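Local coordinates for protein manganese-dependent inorganic pyrophosphatase (Methanocaldococcus jannaschii, PDB 2EB0) that catalyses the hydrolysis of diphosphate to two phosphates, using two manganese ions per subunit, at residues D11-A16 with I86-V91; D66-S71 with I99-K104; I15-V20 with G107-V112; G6-D11 with S73-E78; R2-H7 with I19-F24. All coordinates share one frame; numbering follows the deposited sequence.

Interaction 1 of 5, residues D11-A16 with I86-V91. With MN (manganese (II) ion), chain E; MN (manganese (II) ion), chain F.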
# COMPACT_ATOMS: atom_id res chain seq x y z
N ASP B 11 19.12 -8.04 -4.11
CA ASP B 11 20.24 -7.28 -3.60
C ASP B 11 20.29 -7.66 -2.12
O ASP B 11 19.47 -8.45 -1.65
CB ASP B 11 20.03 -5.78 -3.75
CG ASP B 11 18.67 -5.33 -3.28
OD1 ASP B 11 18.07 -6.03 -2.43
OD2 ASP B 11 18.20 -4.28 -3.75
N THR B 12 21.24 -7.09 -1.39
CA THR B 12 21.39 -7.39 0.02
C THR B 12 20.15 -7.10 0.85
O THR B 12 19.85 -7.87 1.76
CB THR B 12 22.58 -6.63 0.60
OG1 THR B 12 23.78 -7.10 -0.02
CG2 THR B 12 22.68 -6.85 2.12
N ASP B 13 19.45 -6.01 0.56
CA ASP B 13 18.25 -5.67 1.32
C ASP B 13 17.24 -6.80 1.18
O ASP B 13 16.70 -7.28 2.17
CB ASP B 13 17.62 -4.35 0.83
CG ASP B 13 16.54 -3.83 1.77
OD1 ASP B 13 15.68 -3.05 1.33
OD2 ASP B 13 16.54 -4.18 2.97
N SER B 14 16.99 -7.22 -0.06
CA SER B 14 16.06 -8.30 -0.34
C SER B 14 16.40 -9.61 0.37
O SER B 14 15.50 -10.31 0.85
CB SER B 14 16.01 -8.57 -1.85
OG SER B 14 14.93 -7.89 -2.47
N ILE B 15 17.68 -9.94 0.44
CA ILE B 15 18.14 -11.17 1.07
C ILE B 15 18.06 -11.09 2.58
O ILE B 15 17.43 -11.93 3.22
CB ILE B 15 19.59 -11.50 0.63
CG1 ILE B 15 19.61 -11.79 -0.88
CG2 ILE B 15 20.14 -12.69 1.41
CD1 ILE B 15 18.80 -13.01 -1.30
N ALA B 16 18.68 -10.06 3.16
CA ALA B 16 18.67 -9.85 4.60
C ALA B 16 17.25 -9.71 5.15
O ALA B 16 16.90 -10.34 6.14
CB ALA B 16 19.49 -8.61 4.95
N ILE B 86 5.96 -6.08 3.01
CA ILE B 86 6.76 -5.20 3.86
C ILE B 86 7.78 -4.62 2.90
O ILE B 86 8.69 -5.31 2.42
CB ILE B 86 7.46 -6.00 4.97
CG1 ILE B 86 6.41 -6.78 5.76
CG2 ILE B 86 8.23 -5.06 5.88
CD1 ILE B 86 5.38 -5.90 6.46
N ASP B 87 7.65 -3.32 2.62
CA ASP B 87 8.50 -2.70 1.61
C ASP B 87 8.84 -1.23 1.87
O ASP B 87 8.52 -0.66 2.92
CB ASP B 87 7.74 -2.82 0.29
CG ASP B 87 8.59 -2.57 -0.91
OD1 ASP B 87 8.00 -2.41 -2.00
OD2 ASP B 87 9.84 -2.53 -0.80
N HIS B 88 9.52 -0.62 0.91
CA HIS B 88 9.85 0.79 0.98
C HIS B 88 9.87 1.38 -0.43
O HIS B 88 10.51 2.40 -0.70
CB HIS B 88 11.18 1.03 1.71
CG HIS B 88 12.39 0.54 0.97
ND1 HIS B 88 13.48 1.35 0.72
CD2 HIS B 88 12.72 -0.69 0.51
CE1 HIS B 88 14.42 0.64 0.13
NE2 HIS B 88 13.99 -0.60 -0.01
N HIS B 89 9.17 0.73 -1.34
CA HIS B 89 9.06 1.21 -2.71
C HIS B 89 7.64 1.71 -2.88
O HIS B 89 6.83 1.60 -1.96
CB HIS B 89 9.32 0.09 -3.72
CG HIS B 89 10.71 -0.46 -3.66
ND1 HIS B 89 11.11 -1.39 -2.73
CD2 HIS B 89 11.81 -0.19 -4.41
CE1 HIS B 89 12.39 -1.66 -2.90
NE2 HIS B 89 12.84 -0.95 -3.92
N LYS B 90 7.34 2.25 -4.05
CA LYS B 90 6.00 2.75 -4.36
C LYS B 90 5.07 1.53 -4.40
O LYS B 90 5.54 0.40 -4.52
CB LYS B 90 6.00 3.40 -5.75
CG LYS B 90 6.22 2.39 -6.88
CD LYS B 90 6.63 3.09 -8.16
CE LYS B 90 6.65 2.14 -9.35
NZ LYS B 90 5.28 1.72 -9.74
N VAL B 91 3.76 1.76 -4.31
CA VAL B 91 2.83 0.65 -4.40
C VAL B 91 2.67 0.31 -5.88
O VAL B 91 2.33 1.17 -6.70
CB VAL B 91 1.45 1.01 -3.82
CG1 VAL B 91 0.50 -0.16 -4.03
CG2 VAL B 91 1.57 1.34 -2.33
MN MN E . 15.53 -2.24 -0.65
MN MN F . 15.99 -4.29 -3.31
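Asp-13 and His-88 reach toward each other from opposite directions and meet through a single ion, the manganese of chain E. Asp-13 OD1 binds it at 2.1 Å and His-88 NE2 at 2.3 Å. The 3.3 Å between Asp-13 OD1 and His-88 NE2 is therefore a separation between two ligands of one metal, not a hydrogen bond. The carboxylate and the imidazole are turned 76° against each other, and OD1 comes at the ring obliquely. Both groups have second partners: Asp-13 OD1 accepts from Thr-109 N, while the ring of His-88 is hydrogen-bonded to Val-106 through ND1. Asp-66 and Asp-147 complete this manganese site. Residues 87-89 spell the Asp-His-His sequence that gives the DHH family its name, and the geometry separates their roles. His-88 is the metal ligand; Asp-87 sits behind it, its OD2 taking His-88 N at 2.6 Å from 58° above the carboxylate plane. The same oxygen receives His-89 ND1 on its syn side, in the plane of that ring, so one atom holds two consecutive residues. On the helix side, Asp-11 CG lies between its backbone N and carbonyl carbon (chi1 48°), which brings OD2 to 2.3 Å from the manganese of chain F. Its other oxygen, OD1, is the N-cap acceptor for Ser-14 N at 2.9 Å, met nearly along the C-O axis.

Interaction 2 of 5, residues D66-S71 with I99-K104. With MN (manganese (II) ion), chain F; MN (manganese (II) ion), chain E.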
# COMPACT_ATOMS: atom_id res chain seq x y z
N ASP B 66 10.64 -5.95 0.21
CA ASP B 66 11.45 -5.17 -0.70
C ASP B 66 10.95 -4.98 -2.11
O ASP B 66 11.73 -4.65 -2.99
CB ASP B 66 12.85 -5.77 -0.76
CG ASP B 66 13.89 -4.74 -1.09
OD1 ASP B 66 14.94 -5.13 -1.63
OD2 ASP B 66 13.66 -3.55 -0.80
N HIS B 67 9.67 -5.23 -2.35
CA HIS B 67 9.12 -5.04 -3.68
C HIS B 67 7.60 -5.16 -3.69
O HIS B 67 7.01 -5.84 -2.85
CB HIS B 67 9.76 -5.99 -4.71
CG HIS B 67 9.27 -7.41 -4.63
ND1 HIS B 67 9.55 -8.24 -3.57
CD2 HIS B 67 8.56 -8.15 -5.52
CE1 HIS B 67 9.04 -9.44 -3.80
NE2 HIS B 67 8.43 -9.41 -4.98
N SER B 68 6.99 -4.46 -4.64
CA SER B 68 5.55 -4.43 -4.78
C SER B 68 5.26 -4.31 -6.27
O SER B 68 4.38 -3.56 -6.69
CB SER B 68 4.98 -3.23 -4.04
OG SER B 68 3.57 -3.16 -4.17
N GLU B 69 6.01 -5.05 -7.08
CA GLU B 69 5.84 -5.02 -8.52
C GLU B 69 5.76 -6.44 -9.07
O GLU B 69 6.64 -7.26 -8.84
CB GLU B 69 7.01 -4.27 -9.17
CG GLU B 69 6.85 -4.05 -10.67
CD GLU B 69 5.96 -2.85 -11.00
OE1 GLU B 69 5.48 -2.77 -12.16
OE2 GLU B 69 5.75 -2.00 -10.10
N LYS B 70 4.68 -6.72 -9.80
CA LYS B 70 4.47 -8.03 -10.40
C LYS B 70 5.69 -8.48 -11.22
O LYS B 70 6.19 -9.59 -11.02
CB LYS B 70 3.23 -7.99 -11.29
CG LYS B 70 2.98 -9.26 -12.10
CD LYS B 70 2.71 -10.45 -11.21
CE LYS B 70 2.47 -11.71 -12.03
NZ LYS B 70 2.10 -12.87 -11.18
N SER B 71 6.17 -7.63 -12.12
CA SER B 71 7.30 -8.01 -12.95
C SER B 71 8.63 -8.21 -12.22
O SER B 71 9.64 -8.52 -12.85
CB SER B 71 7.47 -7.00 -14.09
OG SER B 71 7.25 -5.67 -13.65
N ILE B 99 -5.00 -7.28 2.90
CA ILE B 99 -3.73 -7.89 3.24
C ILE B 99 -2.95 -7.03 4.22
O ILE B 99 -3.24 -5.84 4.36
CB ILE B 99 -2.91 -8.08 1.94
CG1 ILE B 99 -3.12 -9.49 1.40
CG2 ILE B 99 -1.45 -7.73 2.15
CD1 ILE B 99 -2.63 -9.67 -0.01
N LEU B 100 -2.00 -7.63 4.92
CA LEU B 100 -1.15 -6.84 5.81
C LEU B 100 -0.19 -6.16 4.84
O LEU B 100 0.52 -6.83 4.07
CB LEU B 100 -0.36 -7.73 6.76
CG LEU B 100 0.82 -7.01 7.43
CD1 LEU B 100 0.33 -5.94 8.39
CD2 LEU B 100 1.66 -8.02 8.17
N TYR B 101 -0.19 -4.84 4.84
CA TYR B 101 0.69 -4.11 3.94
C TYR B 101 1.38 -3.03 4.76
O TYR B 101 0.72 -2.19 5.35
CB TYR B 101 -0.12 -3.47 2.82
CG TYR B 101 0.71 -3.03 1.65
CD1 TYR B 101 1.77 -2.13 1.81
CD2 TYR B 101 0.46 -3.52 0.37
CE1 TYR B 101 2.56 -1.74 0.74
CE2 TYR B 101 1.25 -3.13 -0.71
CZ TYR B 101 2.29 -2.24 -0.52
OH TYR B 101 3.06 -1.85 -1.59
N TYR B 102 2.71 -3.07 4.80
CA TYR B 102 3.44 -2.08 5.56
C TYR B 102 4.67 -1.58 4.81
O TYR B 102 5.65 -2.32 4.62
CB TYR B 102 3.86 -2.65 6.92
CG TYR B 102 4.52 -1.65 7.84
CD1 TYR B 102 3.99 -0.36 7.99
CD2 TYR B 102 5.66 -1.98 8.57
CE1 TYR B 102 4.59 0.57 8.83
CE2 TYR B 102 6.27 -1.05 9.42
CZ TYR B 102 5.73 0.22 9.54
OH TYR B 102 6.33 1.14 10.37
N ALA B 103 4.60 -0.33 4.35
CA ALA B 103 5.71 0.29 3.63
C ALA B 103 5.98 1.72 4.11
O ALA B 103 5.07 2.51 4.30
CB ALA B 103 5.43 0.27 2.12
N LYS B 104 7.25 2.03 4.35
CA LYS B 104 7.65 3.37 4.78
C LYS B 104 8.66 3.88 3.77
O LYS B 104 9.52 3.13 3.33
CB LYS B 104 8.30 3.34 6.17
CG LYS B 104 7.37 2.92 7.30
CD LYS B 104 8.08 2.82 8.65
CE LYS B 104 8.04 4.12 9.46
NZ LYS B 104 8.95 5.18 8.97
MN MN F . 15.99 -4.29 -3.31
MN MN E . 15.53 -2.24 -0.65
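Ser-68 overlaps the phenolic end of Tyr-101, its OG lying at the edge of the ring and near the ring plane. The hydroxyls are hydrogen-bonded: Ser-68 OG donates to Tyr-101 OH at 2.9 Å. Ser-68 CB is also in contact, 3.4 Å from Tyr-101 OH, whereas Ser-68 OG stays 4.0 Å from Tyr-101 CZ, so the contact is with the hydroxyl and not the ring face. Two torsions bring the groups together. Ser-68 puts OG opposite its own backbone N (chi1 180°), and Tyr-101 swings its ring the same way (chi1 -164°), carrying OH toward the loop although its CB does not face it. Ser-68 OG is also hydrogen-bonded to Gly-92 N, which gives this buried oxygen a partner on the loop between strands 81-87 and 100-103. The contact thus ties the loop leaving strand 61-65 to strand 100-103, an edge strand of the parallel sheet within this chain. Across that edge the sheet runs on antiparallel into the second subunit, where the Tyr-101 rings of the two chains meet. In plane, the Tyr-101 ring edge is met by Ala-103 CB. Two residues before Ser-68, the carboxylate of Asp-66 bridges the two manganese ions: its OD1 binds the manganese of chain F, and its OD2 binds that of chain E at 2.3 Å.

Interaction 3 of 5, residues I15-V20 with G107-V112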
# COMPACT_ATOMS: atom_id res chain seq x y z
N ILE B 15 17.68 -9.94 0.44
CA ILE B 15 18.14 -11.17 1.07
C ILE B 15 18.06 -11.09 2.58
O ILE B 15 17.43 -11.93 3.22
CB ILE B 15 19.59 -11.50 0.63
CG1 ILE B 15 19.61 -11.79 -0.88
CG2 ILE B 15 20.14 -12.69 1.41
CD1 ILE B 15 18.80 -13.01 -1.30
N ALA B 16 18.68 -10.06 3.16
CA ALA B 16 18.67 -9.85 4.60
C ALA B 16 17.25 -9.71 5.15
O ALA B 16 16.90 -10.34 6.14
CB ALA B 16 19.49 -8.61 4.95
N SER B 17 16.44 -8.88 4.51
CA SER B 17 15.06 -8.69 4.96
C SER B 17 14.24 -9.98 4.91
O SER B 17 13.36 -10.18 5.74
CB SER B 17 14.37 -7.61 4.14
OG SER B 17 14.95 -6.34 4.39
N ALA B 18 14.53 -10.84 3.94
CA ALA B 18 13.81 -12.10 3.82
C ALA B 18 14.20 -13.03 4.97
O ALA B 18 13.35 -13.65 5.59
CB ALA B 18 14.13 -12.77 2.48
N ILE B 19 15.50 -13.11 5.22
CA ILE B 19 16.03 -13.96 6.27
C ILE B 19 15.56 -13.52 7.66
O ILE B 19 15.02 -14.31 8.42
CB ILE B 19 17.59 -13.98 6.22
CG1 ILE B 19 18.06 -14.85 5.06
CG2 ILE B 19 18.17 -14.49 7.53
CD1 ILE B 19 19.53 -14.76 4.79
N VAL B 20 15.75 -12.24 7.96
CA VAL B 20 15.39 -11.70 9.27
C VAL B 20 13.88 -11.75 9.53
O VAL B 20 13.46 -12.15 10.61
CB VAL B 20 15.93 -10.26 9.42
CG1 VAL B 20 15.63 -9.71 10.80
CG2 VAL B 20 17.45 -10.28 9.17
N GLY B 107 15.23 4.38 3.68
CA GLY B 107 16.33 3.87 2.87
C GLY B 107 16.30 2.39 2.54
O GLY B 107 16.86 1.98 1.52
N SER B 108 15.67 1.58 3.38
CA SER B 108 15.64 0.15 3.11
C SER B 108 14.56 -0.58 3.86
O SER B 108 14.04 -0.09 4.87
CB SER B 108 16.98 -0.48 3.49
OG SER B 108 17.10 -0.59 4.90
N THR B 109 14.24 -1.77 3.37
CA THR B 109 13.24 -2.61 4.01
C THR B 109 13.77 -3.01 5.39
O THR B 109 13.00 -3.17 6.34
CB THR B 109 12.97 -3.87 3.17
OG1 THR B 109 12.53 -3.48 1.86
CG2 THR B 109 11.90 -4.72 3.83
N ALA B 110 15.09 -3.15 5.48
CA ALA B 110 15.74 -3.53 6.73
C ALA B 110 15.46 -2.49 7.82
O ALA B 110 15.23 -2.84 8.98
CB ALA B 110 17.25 -3.69 6.52
N THR B 111 15.48 -1.21 7.44
CA THR B 111 15.20 -0.12 8.37
C THR B 111 13.80 -0.28 8.97
O THR B 111 13.62 -0.14 10.17
CB THR B 111 15.27 1.25 7.65
OG1 THR B 111 16.58 1.43 7.12
CG2 THR B 111 14.98 2.39 8.63
N VAL B 112 12.82 -0.57 8.12
CA VAL B 112 11.45 -0.75 8.56
C VAL B 112 11.34 -1.87 9.60
O VAL B 112 10.67 -1.73 10.63
CB VAL B 112 10.53 -1.14 7.39
CG1 VAL B 112 9.10 -1.33 7.89
CG2 VAL B 112 10.60 -0.09 6.31
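Ser-17 meets Thr-109 and Ala-110 without any ring or carboxylate face between them; within the two segments the contact is made by small side chains and a backbone N. The flat group that matters is the carboxylate of Asp-13, one helical turn before Ser-17. Its OD2 is hydrogen-bonded to both Ser-17 OG and Ala-110 N. Ser-17 OG sits 3.4 Å from Thr-109 CB and the same distance from Ala-110 N, but the angle to that N is too poor for a hydrogen bond, so this is packing. Thr-109 CG2 adds a van der Waals contact with Ser-17 CB at 3.8 Å. The threonine's branches divide the work: CG2, anti to the backbone N, faces Ser-17, whereas OG1 is hydrogen-bonded to Asp-66 OD2. Small residues allow the helices to come close, with Ser-17 CA and Ala-110 CA 5.5 Å apart. Ser-108 is the N-cap residue of helix 109-118, and its OG donates to Thr-111 OG1 at 3.0 Å. The arrangement is a close helix-helix approach in which the first backbone N-H groups of helix 109-118 are turned to an aspartate of the dinuclear manganese site.

Interaction 4 of 5, residues G6-D11 with S73-E78. With MN (manganese (II) ion), chain F.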
# COMPACT_ATOMS: atom_id res chain seq x y z
N GLY B 6 12.18 -11.90 -1.47
CA GLY B 6 12.53 -10.60 -2.02
C GLY B 6 12.26 -10.65 -3.52
O GLY B 6 11.64 -11.58 -4.02
N HIS B 7 12.75 -9.65 -4.24
CA HIS B 7 12.53 -9.57 -5.68
C HIS B 7 13.58 -10.25 -6.55
O HIS B 7 14.65 -10.65 -6.09
CB HIS B 7 12.42 -8.10 -6.07
CG HIS B 7 13.62 -7.29 -5.70
ND1 HIS B 7 14.88 -7.53 -6.20
CD2 HIS B 7 13.75 -6.23 -4.86
CE1 HIS B 7 15.73 -6.66 -5.69
NE2 HIS B 7 15.07 -5.86 -4.87
N LYS B 8 13.25 -10.39 -7.83
CA LYS B 8 14.16 -10.99 -8.80
C LYS B 8 15.44 -10.14 -8.81
O LYS B 8 15.38 -8.95 -8.51
CB LYS B 8 13.51 -11.01 -10.17
CG LYS B 8 12.35 -11.99 -10.26
CD LYS B 8 11.65 -11.89 -11.60
CE LYS B 8 10.63 -13.00 -11.78
NZ LYS B 8 9.89 -12.87 -13.07
N ASN B 9 16.57 -10.76 -9.15
CA ASN B 9 17.86 -10.07 -9.15
C ASN B 9 18.02 -9.44 -7.76
O ASN B 9 18.23 -8.23 -7.63
CB ASN B 9 17.92 -8.99 -10.23
CG ASN B 9 17.85 -9.56 -11.63
OD1 ASN B 9 18.33 -10.67 -11.89
ND2 ASN B 9 17.26 -8.81 -12.55
N PRO B 10 17.95 -10.27 -6.72
CA PRO B 10 18.07 -9.86 -5.32
C PRO B 10 19.32 -9.08 -4.91
O PRO B 10 20.43 -9.40 -5.33
CB PRO B 10 17.96 -11.18 -4.57
CG PRO B 10 18.62 -12.14 -5.51
CD PRO B 10 18.01 -11.74 -6.83
N ASP B 11 19.12 -8.04 -4.11
CA ASP B 11 20.24 -7.28 -3.60
C ASP B 11 20.29 -7.66 -2.12
O ASP B 11 19.47 -8.45 -1.65
CB ASP B 11 20.03 -5.78 -3.75
CG ASP B 11 18.67 -5.33 -3.28
OD1 ASP B 11 18.07 -6.03 -2.43
OD2 ASP B 11 18.20 -4.28 -3.75
N SER B 73 8.47 -9.98 -9.12
CA SER B 73 8.13 -11.06 -8.21
C SER B 73 7.88 -12.35 -8.99
O SER B 73 8.28 -12.45 -10.16
CB SER B 73 6.87 -10.66 -7.42
OG SER B 73 6.70 -11.46 -6.26
N PHE B 74 7.24 -13.34 -8.36
CA PHE B 74 6.95 -14.61 -9.02
C PHE B 74 6.14 -14.35 -10.28
O PHE B 74 5.27 -13.49 -10.30
CB PHE B 74 6.09 -15.53 -8.15
CG PHE B 74 6.70 -15.92 -6.84
CD1 PHE B 74 6.60 -15.08 -5.73
CD2 PHE B 74 7.33 -17.15 -6.69
CE1 PHE B 74 7.10 -15.47 -4.49
CE2 PHE B 74 7.84 -17.55 -5.46
CZ PHE B 74 7.72 -16.71 -4.35
N ASP B 75 6.41 -15.13 -11.33
CA ASP B 75 5.67 -14.99 -12.58
C ASP B 75 4.23 -15.40 -12.34
O ASP B 75 3.31 -14.93 -13.00
CB ASP B 75 6.28 -15.88 -13.66
CG ASP B 75 7.75 -15.61 -13.88
OD1 ASP B 75 8.10 -14.47 -14.25
OD2 ASP B 75 8.55 -16.55 -13.69
N ASP B 76 4.04 -16.28 -11.36
CA ASP B 76 2.73 -16.78 -10.99
C ASP B 76 2.34 -16.37 -9.58
O ASP B 76 1.78 -17.18 -8.82
CB ASP B 76 2.72 -18.31 -11.08
CG ASP B 76 3.79 -18.96 -10.20
OD1 ASP B 76 3.75 -20.19 -10.03
OD2 ASP B 76 4.67 -18.24 -9.68
N LEU B 77 2.63 -15.13 -9.22
CA LEU B 77 2.30 -14.62 -7.88
C LEU B 77 0.84 -14.92 -7.57
O LEU B 77 0.50 -15.39 -6.49
CB LEU B 77 2.53 -13.11 -7.82
CG LEU B 77 3.01 -12.48 -6.51
CD1 LEU B 77 2.73 -10.98 -6.56
CD2 LEU B 77 2.32 -13.11 -5.30
N GLU B 78 -0.02 -14.63 -8.55
CA GLU B 78 -1.46 -14.83 -8.45
C GLU B 78 -1.88 -16.19 -7.92
O GLU B 78 -2.81 -16.30 -7.13
CB GLU B 78 -2.09 -14.64 -9.83
CG GLU B 78 -1.38 -15.44 -10.91
CD GLU B 78 -2.24 -15.69 -12.13
OE1 GLU B 78 -2.71 -14.70 -12.74
OE2 GLU B 78 -2.45 -16.87 -12.47
MN MN F . 15.99 -4.29 -3.31
O HOH W 1 7.12 -11.86 -12.97
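Lys-8 carries the polar contact, as a salt bridge to Asp-75. Lys-8 NZ donates to Asp-75 OD1 at 2.7 Å, arriving from above the carboxylate plane (41° out of it), and the two side chains cross at about a right angle. Beyond CG the lysine chain is fully extended, its chi2, chi3 and chi4 all near 180°, which spends its whole length on reaching the turn Phe-74 to Leu-77. On the way, the end of the lysine chain comes up to the outer side of Ser-73 O; the 2.9 Å between Lys-8 CE and Ser-73 O is doubtfully short. Lys-8 NZ lies 3.4 Å from the same Ser-73 O, at an angle too poor for a hydrogen bond. Water instead joins these two: it accepts from Lys-8 NZ at 3.0 Å and lies within hydrogen-bonding distance of Ser-73 O. Nearer the backbone, Lys-8 is hydrogen-bonded to Gln-72. Replacing Lys-8 by an alanine would probably leave the carboxylate of Asp-75 without its charged mate and the water without the ammonium that donates to it. Metal bonding is the third kind. His-7 NE2 binds the manganese of chain F at 2.4 Å, and His-7 ND1 donates to Lys-8 O at 2.8 Å, above the carbonyl plane, so the manganese and the Lys-8 carbonyl together hold the ring's rotation. One residue thus serves two chemistries: its carbonyl orients a metal ligand, while its ammonium pairs with a solvent-exposed Asp-75, where water probably weakens the attraction.

Interaction 5 of 5, residues R2-H7 with I19-F24. With MN (manganese (II) ion), chain F.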
# COMPACT_ATOMS: atom_id res chain seq x y z
N ARG B 2 4.73 -21.29 4.25
CA ARG B 2 4.88 -19.83 4.28
C ARG B 2 6.33 -19.39 4.01
O ARG B 2 7.25 -19.80 4.70
CB ARG B 2 4.41 -19.31 5.64
CG ARG B 2 4.25 -17.80 5.71
CD ARG B 2 3.94 -17.35 7.12
NE ARG B 2 2.70 -17.91 7.64
CZ ARG B 2 1.49 -17.66 7.13
NH1 ARG B 2 1.37 -16.85 6.09
NH2 ARG B 2 0.41 -18.20 7.67
N TYR B 3 6.50 -18.53 3.01
CA TYR B 3 7.80 -18.03 2.60
C TYR B 3 7.88 -16.50 2.56
O TYR B 3 6.92 -15.84 2.16
CB TYR B 3 8.13 -18.53 1.19
CG TYR B 3 8.28 -20.03 1.06
CD1 TYR B 3 9.50 -20.65 1.27
CD2 TYR B 3 7.19 -20.83 0.72
CE1 TYR B 3 9.65 -22.02 1.15
CE2 TYR B 3 7.32 -22.21 0.60
CZ TYR B 3 8.56 -22.80 0.82
OH TYR B 3 8.71 -24.16 0.71
N VAL B 4 9.02 -15.97 2.96
CA VAL B 4 9.28 -14.53 2.91
C VAL B 4 10.26 -14.40 1.73
O VAL B 4 11.34 -14.99 1.77
CB VAL B 4 9.95 -14.01 4.20
CG1 VAL B 4 10.26 -12.51 4.06
CG2 VAL B 4 9.04 -14.25 5.40
N VAL B 5 9.88 -13.67 0.69
CA VAL B 5 10.74 -13.55 -0.48
C VAL B 5 10.97 -12.13 -0.98
O VAL B 5 10.07 -11.29 -0.92
CB VAL B 5 10.20 -14.36 -1.68
CG1 VAL B 5 11.34 -14.72 -2.60
CG2 VAL B 5 9.48 -15.60 -1.20
N GLY B 6 12.18 -11.90 -1.47
CA GLY B 6 12.53 -10.60 -2.02
C GLY B 6 12.26 -10.65 -3.52
O GLY B 6 11.64 -11.58 -4.02
N HIS B 7 12.75 -9.65 -4.24
CA HIS B 7 12.53 -9.57 -5.68
C HIS B 7 13.58 -10.25 -6.55
O HIS B 7 14.65 -10.65 -6.09
CB HIS B 7 12.42 -8.10 -6.07
CG HIS B 7 13.62 -7.29 -5.70
ND1 HIS B 7 14.88 -7.53 -6.20
CD2 HIS B 7 13.75 -6.23 -4.86
CE1 HIS B 7 15.73 -6.66 -5.69
NE2 HIS B 7 15.07 -5.86 -4.87
N ILE B 19 15.50 -13.11 5.22
CA ILE B 19 16.03 -13.96 6.27
C ILE B 19 15.56 -13.52 7.66
O ILE B 19 15.02 -14.31 8.42
CB ILE B 19 17.59 -13.98 6.22
CG1 ILE B 19 18.06 -14.85 5.06
CG2 ILE B 19 18.17 -14.49 7.53
CD1 ILE B 19 19.53 -14.76 4.79
N VAL B 20 15.75 -12.24 7.96
CA VAL B 20 15.39 -11.70 9.27
C VAL B 20 13.88 -11.75 9.53
O VAL B 20 13.46 -12.15 10.61
CB VAL B 20 15.93 -10.26 9.42
CG1 VAL B 20 15.63 -9.71 10.80
CG2 VAL B 20 17.45 -10.28 9.17
N LEU B 21 13.07 -11.38 8.55
CA LEU B 21 11.63 -11.41 8.76
C LEU B 21 11.16 -12.86 8.92
O LEU B 21 10.31 -13.15 9.75
CB LEU B 21 10.88 -10.72 7.61
CG LEU B 21 9.38 -10.51 7.83
CD1 LEU B 21 9.15 -9.77 9.15
CD2 LEU B 21 8.79 -9.70 6.67
N ALA B 22 11.73 -13.75 8.12
CA ALA B 22 11.39 -15.17 8.20
C ALA B 22 11.70 -15.68 9.61
O ALA B 22 10.95 -16.48 10.17
CB ALA B 22 12.17 -15.96 7.19
N TYR B 23 12.81 -15.22 10.16
CA TYR B 23 13.22 -15.60 11.51
C TYR B 23 12.17 -15.16 12.53
O TYR B 23 11.79 -15.92 13.41
CB TYR B 23 14.57 -14.96 11.85
CG TYR B 23 14.91 -14.92 13.32
CD1 TYR B 23 15.39 -16.04 13.98
CD2 TYR B 23 14.76 -13.74 14.05
CE1 TYR B 23 15.73 -16.00 15.34
CE2 TYR B 23 15.09 -13.68 15.40
CZ TYR B 23 15.58 -14.81 16.04
OH TYR B 23 15.90 -14.74 17.38
N PHE B 24 11.71 -13.91 12.40
CA PHE B 24 10.70 -13.36 13.31
C PHE B 24 9.32 -13.96 13.09
O PHE B 24 8.56 -14.16 14.03
CB PHE B 24 10.61 -11.84 13.14
CG PHE B 24 11.76 -11.09 13.76
CD1 PHE B 24 12.53 -10.23 13.00
CD2 PHE B 24 12.04 -11.22 15.12
CE1 PHE B 24 13.57 -9.51 13.58
CE2 PHE B 24 13.07 -10.50 15.70
CZ PHE B 24 13.84 -9.65 14.93
MN MN F . 15.99 -4.29 -3.31
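Val-4 fits its two methyls against successive residues of the helix. Val-4 CG1 packs against Leu-21 CB at 4.0 Å and also touches Leu-21 CD2, the two side chains crossing at about a right angle. Val-4 CG2 rests on the backbone of Ala-22, 3.8 Å from Ala-22 CA, and meets Ala-22 CB at 4.0 Å. The valine rotamer, with CG1 opposite the backbone N (chi1 177°) and CG2 beside it, is what splits the branches between the two partners. Ala-22 is small enough to admit this, and the closest CA pair is Val-4 with Ala-22, 5.7 Å apart. With an alanine at Val-4 both methyls go, which is likely to open a gap between strand and helix beside Leu-21 and Ala-22. One shell out, Val-4 lies on Ile-63 and Val-65, and Leu-21 reaches Val-65 and Ile-86. Backbone hydrogen bonding of Val-4 and Arg-2 with Tyr-28 joins the strand to its neighbour 28-31. The strand then runs into the loop bearing manganese ligand His-7. This is beta-alpha-beta packing: helix 12-25 connects strands 2-5 and 28-31 and lies on one sheet face, over strand 2-5 and, through Leu-21, strands 61-65 and 81-87.

How the interactions relate
Interactions 1, 2, 3 and 5 are buried, whereas interaction 4 is only partly buried, and this is where a full salt bridge with a water appears. Helix 12-25 serves three of them: its start supplies metal ligands in interaction 1, its middle packs by small side chains in interaction 3, and its later part gives pure apolar packing in interaction 5, farthest from the chain's centre. Interactions 1 and 2 both reach the two manganese ions, touch the second subunit and use neighbouring strands of the parallel sheet. Interaction 4 shares Asp-11 with interaction 1, and Gly-6 and His-7 with interaction 5, linking the strand and the metal loop.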